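Local coordinates for protein AP endonuclease, family 2 (PDB 3NGF) that probably catalyses the isomerisation of hydroxypyruvate as a manganese-binding TIM-barrel enzyme of the hyi family, although it is named as an AP endonuclease, at residues 42-47 / 72-77; 79-84 / 89-94. All coordinates share one frame; numbering follows the deposited sequence.

Contact 1: residues 42-47 / 72-77; sequences FLFPYD and GDWAAG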
# COMPACT_ATOMS: atom_id res chain seq x y z
N PHE A 42 -0.67 4.56 6.08
CA PHE A 42 -2.10 4.83 6.15
C PHE A 42 -2.57 5.18 4.75
O PHE A 42 -1.73 5.31 3.87
CB PHE A 42 -2.48 5.93 7.18
CG PHE A 42 -1.56 7.12 7.17
CD1 PHE A 42 -1.58 8.02 6.12
CD2 PHE A 42 -0.66 7.32 8.20
CE1 PHE A 42 -0.70 9.12 6.10
CE2 PHE A 42 0.20 8.42 8.19
CZ PHE A 42 0.18 9.31 7.16
N LEU A 43 -3.87 5.31 4.52
CA LEU A 43 -4.33 5.57 3.16
C LEU A 43 -4.14 7.03 2.76
O LEU A 43 -3.35 7.33 1.85
CB LEU A 43 -5.79 5.13 3.00
CG LEU A 43 -5.90 3.62 2.82
CD1 LEU A 43 -5.67 2.91 4.11
CD2 LEU A 43 -7.24 3.21 2.18
N PHE A 44 -4.81 7.93 3.47
CA PHE A 44 -4.88 9.33 3.04
C PHE A 44 -4.56 10.33 4.14
O PHE A 44 -5.26 10.37 5.15
CB PHE A 44 -6.27 9.65 2.44
CG PHE A 44 -6.76 8.62 1.45
CD1 PHE A 44 -6.15 8.46 0.21
CD2 PHE A 44 -7.85 7.80 1.76
CE1 PHE A 44 -6.61 7.52 -0.71
CE2 PHE A 44 -8.29 6.86 0.85
CZ PHE A 44 -7.68 6.72 -0.39
N PRO A 45 -3.53 11.15 3.94
CA PRO A 45 -3.21 12.21 4.92
C PRO A 45 -3.88 13.56 4.64
O PRO A 45 -3.67 14.51 5.40
CB PRO A 45 -1.72 12.36 4.74
CG PRO A 45 -1.51 12.10 3.29
CD PRO A 45 -2.49 11.04 2.91
N TYR A 46 -4.70 13.64 3.59
CA TYR A 46 -5.02 14.93 2.98
C TYR A 46 -5.98 15.79 3.79
O TYR A 46 -6.09 16.99 3.52
CB TYR A 46 -5.52 14.74 1.53
CG TYR A 46 -4.51 13.93 0.73
CD1 TYR A 46 -3.25 14.45 0.46
CD2 TYR A 46 -4.77 12.64 0.34
CE1 TYR A 46 -2.31 13.73 -0.19
CE2 TYR A 46 -3.83 11.91 -0.33
CZ TYR A 46 -2.59 12.44 -0.58
OH TYR A 46 -1.62 11.71 -1.24
N ASP A 47 -6.67 15.19 4.78
CA ASP A 47 -7.54 15.97 5.68
C ASP A 47 -6.78 16.54 6.88
O ASP A 47 -7.39 17.20 7.74
CB ASP A 47 -8.76 15.15 6.15
CG ASP A 47 -9.96 16.03 6.58
OD1 ASP A 47 -10.30 17.04 5.89
OD2 ASP A 47 -10.60 15.70 7.61
N GLY A 72 -9.83 10.73 -5.60
CA GLY A 72 -11.06 11.32 -6.15
C GLY A 72 -12.12 11.42 -5.07
O GLY A 72 -11.79 11.58 -3.90
N ASP A 73 -13.39 11.32 -5.45
CA ASP A 73 -14.51 11.47 -4.51
C ASP A 73 -14.83 10.13 -3.84
O ASP A 73 -15.67 9.38 -4.33
CB ASP A 73 -15.73 11.99 -5.28
CG ASP A 73 -16.87 12.43 -4.38
OD1 ASP A 73 -16.85 12.19 -3.15
OD2 ASP A 73 -17.83 13.03 -4.94
N TRP A 74 -14.15 9.84 -2.74
CA TRP A 74 -14.29 8.55 -2.03
C TRP A 74 -15.72 8.30 -1.53
O TRP A 74 -16.28 7.21 -1.72
CB TRP A 74 -13.34 8.48 -0.85
CG TRP A 74 -13.22 7.09 -0.24
CD1 TRP A 74 -14.01 6.56 0.75
CD2 TRP A 74 -12.28 6.06 -0.59
NE1 TRP A 74 -13.61 5.27 1.04
CE2 TRP A 74 -12.56 4.94 0.23
CE3 TRP A 74 -11.24 5.98 -1.52
CZ2 TRP A 74 -11.83 3.75 0.15
CZ3 TRP A 74 -10.51 4.81 -1.59
CH2 TRP A 74 -10.80 3.71 -0.76
N ALA A 75 -16.29 9.32 -0.90
CA ALA A 75 -17.68 9.28 -0.45
C ALA A 75 -18.64 8.90 -1.57
O ALA A 75 -19.63 8.20 -1.32
CB ALA A 75 -18.08 10.63 0.17
N ALA A 76 -18.37 9.34 -2.80
CA ALA A 76 -19.22 8.98 -3.95
C ALA A 76 -18.88 7.63 -4.59
O ALA A 76 -19.42 7.29 -5.64
CB ALA A 76 -19.19 10.08 -5.00
N GLY A 77 -17.98 6.86 -3.97
CA GLY A 77 -17.60 5.53 -4.48
C GLY A 77 -16.35 5.48 -5.36
O GLY A 77 -16.01 4.41 -5.86
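Phe-44 and Trp-74 reach toward each other from two loops whose backbones stay well apart: their CA atoms, the nearest pair between 42-47 and 72-77, are 10.7 Å from one another, and no hydrogen bond crosses. Residues 74-77 form a type I beta turn, closed by Gly-77 N to Trp-74 O at 2.8 Å. Asp-73, the residue before the turn, accepts from Ala-76 N through OD1 in an Asx motif, the N-H arriving from above the carboxylate plane. The aromatic pair is an offset edge-to-face stack with centroids 5.3 Å apart and planes at 65°. Phe-44 supplies the edge: CZ lies 3.6 Å from Trp-74 CZ3, and CE2 sits over the indole face toward its rim. Trp-74 holds CG anti to its own N (chi1 -168°), which sends the six-membered ring out to meet Phe-44. On that indole, Arg-79 adds a cation-pi contact. Both loops follow barrel strands, 39-41 and 63-68; the Trp-74 side chain is about 8 Å from that of Glu-247, a predicted proton donor/acceptor, and about 10 Å from manganese. With 100 Å² buried, the pairing is a small loop-to-loop contact, probably held by dispersion and ring electrostatics.

Contact 2: residues 79-84 / 89-94; sequences RGMAAI and QEFRDN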
# COMPACT_ATOMS: atom_id res chain seq x y z
N ARG A 79 -12.51 5.15 -6.38
CA ARG A 79 -11.39 4.38 -5.83
C ARG A 79 -10.15 4.60 -6.70
O ARG A 79 -9.47 3.66 -7.11
CB ARG A 79 -11.76 2.90 -5.78
CG ARG A 79 -13.01 2.63 -4.96
CD ARG A 79 -12.72 2.85 -3.48
NE ARG A 79 -13.85 2.54 -2.61
CZ ARG A 79 -14.76 3.42 -2.17
NH1 ARG A 79 -14.72 4.70 -2.53
NH2 ARG A 79 -15.74 3.00 -1.37
N GLY A 80 -9.84 5.87 -6.97
CA GLY A 80 -8.69 6.22 -7.81
C GLY A 80 -9.11 6.58 -9.22
O GLY A 80 -10.24 6.36 -9.61
N MET A 81 -8.19 7.16 -9.99
CA MET A 81 -8.50 7.51 -11.38
C MET A 81 -7.37 7.25 -12.36
O MET A 81 -7.49 7.60 -13.54
CB MET A 81 -8.86 8.98 -11.44
CG MET A 81 -7.67 9.87 -11.18
SD MET A 81 -8.22 11.45 -10.58
CE MET A 81 -8.82 11.03 -8.94
N ALA A 82 -6.29 6.61 -11.91
CA ALA A 82 -5.10 6.39 -12.79
C ALA A 82 -5.45 5.69 -14.11
O ALA A 82 -4.83 5.97 -15.13
CB ALA A 82 -3.99 5.62 -12.10
N ALA A 83 -6.48 4.83 -14.10
CA ALA A 83 -6.86 4.09 -15.32
C ALA A 83 -8.12 4.61 -16.00
O ALA A 83 -8.70 3.90 -16.81
CB ALA A 83 -7.03 2.57 -15.00
N ILE A 84 -8.56 5.83 -15.69
CA ILE A 84 -9.81 6.36 -16.25
C ILE A 84 -9.55 7.47 -17.26
O ILE A 84 -9.19 8.59 -16.89
CB ILE A 84 -10.76 6.85 -15.14
CG1 ILE A 84 -11.14 5.67 -14.22
CG2 ILE A 84 -12.01 7.47 -15.73
CD1 ILE A 84 -12.11 6.04 -13.07
N GLN A 89 -5.57 15.25 -16.27
CA GLN A 89 -5.11 16.50 -15.65
C GLN A 89 -5.38 16.42 -14.15
O GLN A 89 -4.54 16.80 -13.34
CB GLN A 89 -5.79 17.73 -16.24
CG GLN A 89 -5.21 19.01 -15.71
CD GLN A 89 -3.80 19.29 -16.19
OE1 GLN A 89 -3.58 19.52 -17.38
NE2 GLN A 89 -2.84 19.29 -15.26
N GLU A 90 -6.54 15.90 -13.79
CA GLU A 90 -6.88 15.64 -12.39
C GLU A 90 -5.85 14.73 -11.71
O GLU A 90 -5.32 15.05 -10.63
CB GLU A 90 -8.27 15.01 -12.31
CG GLU A 90 -8.78 14.84 -10.89
CD GLU A 90 -10.11 14.12 -10.84
OE1 GLU A 90 -10.75 13.92 -11.92
OE2 GLU A 90 -10.54 13.77 -9.71
N PHE A 91 -5.53 13.61 -12.34
CA PHE A 91 -4.50 12.73 -11.82
C PHE A 91 -3.15 13.45 -11.64
O PHE A 91 -2.50 13.31 -10.58
CB PHE A 91 -4.32 11.49 -12.70
CG PHE A 91 -3.28 10.55 -12.16
CD1 PHE A 91 -3.61 9.59 -11.20
CD2 PHE A 91 -1.95 10.68 -12.55
CE1 PHE A 91 -2.61 8.75 -10.66
CE2 PHE A 91 -0.97 9.87 -12.04
CZ PHE A 91 -1.29 8.90 -11.08
N ARG A 92 -2.75 14.22 -12.65
CA ARG A 92 -1.49 14.98 -12.62
C ARG A 92 -1.46 16.02 -11.50
O ARG A 92 -0.45 16.12 -10.76
CB ARG A 92 -1.23 15.66 -13.97
CG ARG A 92 -0.95 14.64 -15.08
CD ARG A 92 -0.86 15.27 -16.50
NE ARG A 92 -0.38 14.24 -17.41
CZ ARG A 92 0.64 14.35 -18.25
NH1 ARG A 92 1.29 15.51 -18.42
NH2 ARG A 92 0.99 13.28 -18.96
N ASP A 93 -2.55 16.73 -11.34
CA ASP A 93 -2.66 17.68 -10.24
C ASP A 93 -2.58 16.97 -8.88
O ASP A 93 -1.99 17.48 -7.94
CB ASP A 93 -3.94 18.50 -10.35
CG ASP A 93 -3.95 19.42 -11.54
OD1 ASP A 93 -2.86 19.70 -12.12
OD2 ASP A 93 -5.04 19.87 -11.89
N ASN A 94 -3.15 15.78 -8.80
CA ASN A 94 -3.11 14.99 -7.55
C ASN A 94 -1.71 14.46 -7.23
O ASN A 94 -1.35 14.25 -6.06
CB ASN A 94 -4.12 13.84 -7.65
CG ASN A 94 -5.57 14.32 -7.44
OD1 ASN A 94 -5.82 15.40 -6.91
ND2 ASN A 94 -6.53 13.46 -7.79
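Apolar packing joins Met-81 and Ala-82 to Phe-91, with the Ala-82 and Phe-91 CA atoms 6.4 Å apart. Met-81 CG comes to the edge of the phenyl ring and lies 4.0 Å from Phe-91 CB, while Ala-82 CB meets Phe-91 CE1 obliquely at 3.7 Å. Phe-91 has CG anti to its backbone N (chi1 -179°), an orientation that carries the ring alongside Ala-82. Asn-132 and Phe-133 of helix 122-140 pack on Phe-91 and Ala-82 respectively. In the TIM barrel this is the junction between the loop after strand 63-68 and the helix it leads into, 88-104, whose first turns lie against the later part of that loop. A type I turn over 81-84, with Ile-84 N to Met-81 O at 3.0 Å, reverses the chain there. The remaining contacts, without hydrogen bonds between the segments, bring the thioether against the CG methylene and carboxylate of Glu-90 and the amide of Asn-94. They hold for one of two modelled Met-81 conformers, bent at chi3 (70°) and crossing both side chains at about a right angle; the close approach of SD to Glu-90 is doubtful on that account. Glu-90 OE1 has its charged partner in Arg-87, by a salt bridge.

How the contacts relate
Contact 1 is a surface contact between two loops at the strand ends of the barrel, whereas contact 2 is buried and sets a loop against helix 88-104; their summed buried areas are 100 and 221 Å². Segments 72-77 and 79-84 belong to the same long loop after strand 63-68, making that loop the shared element. Chemistry follows place: one aromatic pair nearer the metal site in the first, aliphatic and phenyl packing farther out in the second, with the thioether also against a carboxylate and an amide. With centres 13 Å apart, the two touch directly, through a probable hydrogen bond of Arg-79 NH1 to Trp-74 O and, in the conformer described, packing of Met-81 CE on Gly-72 N.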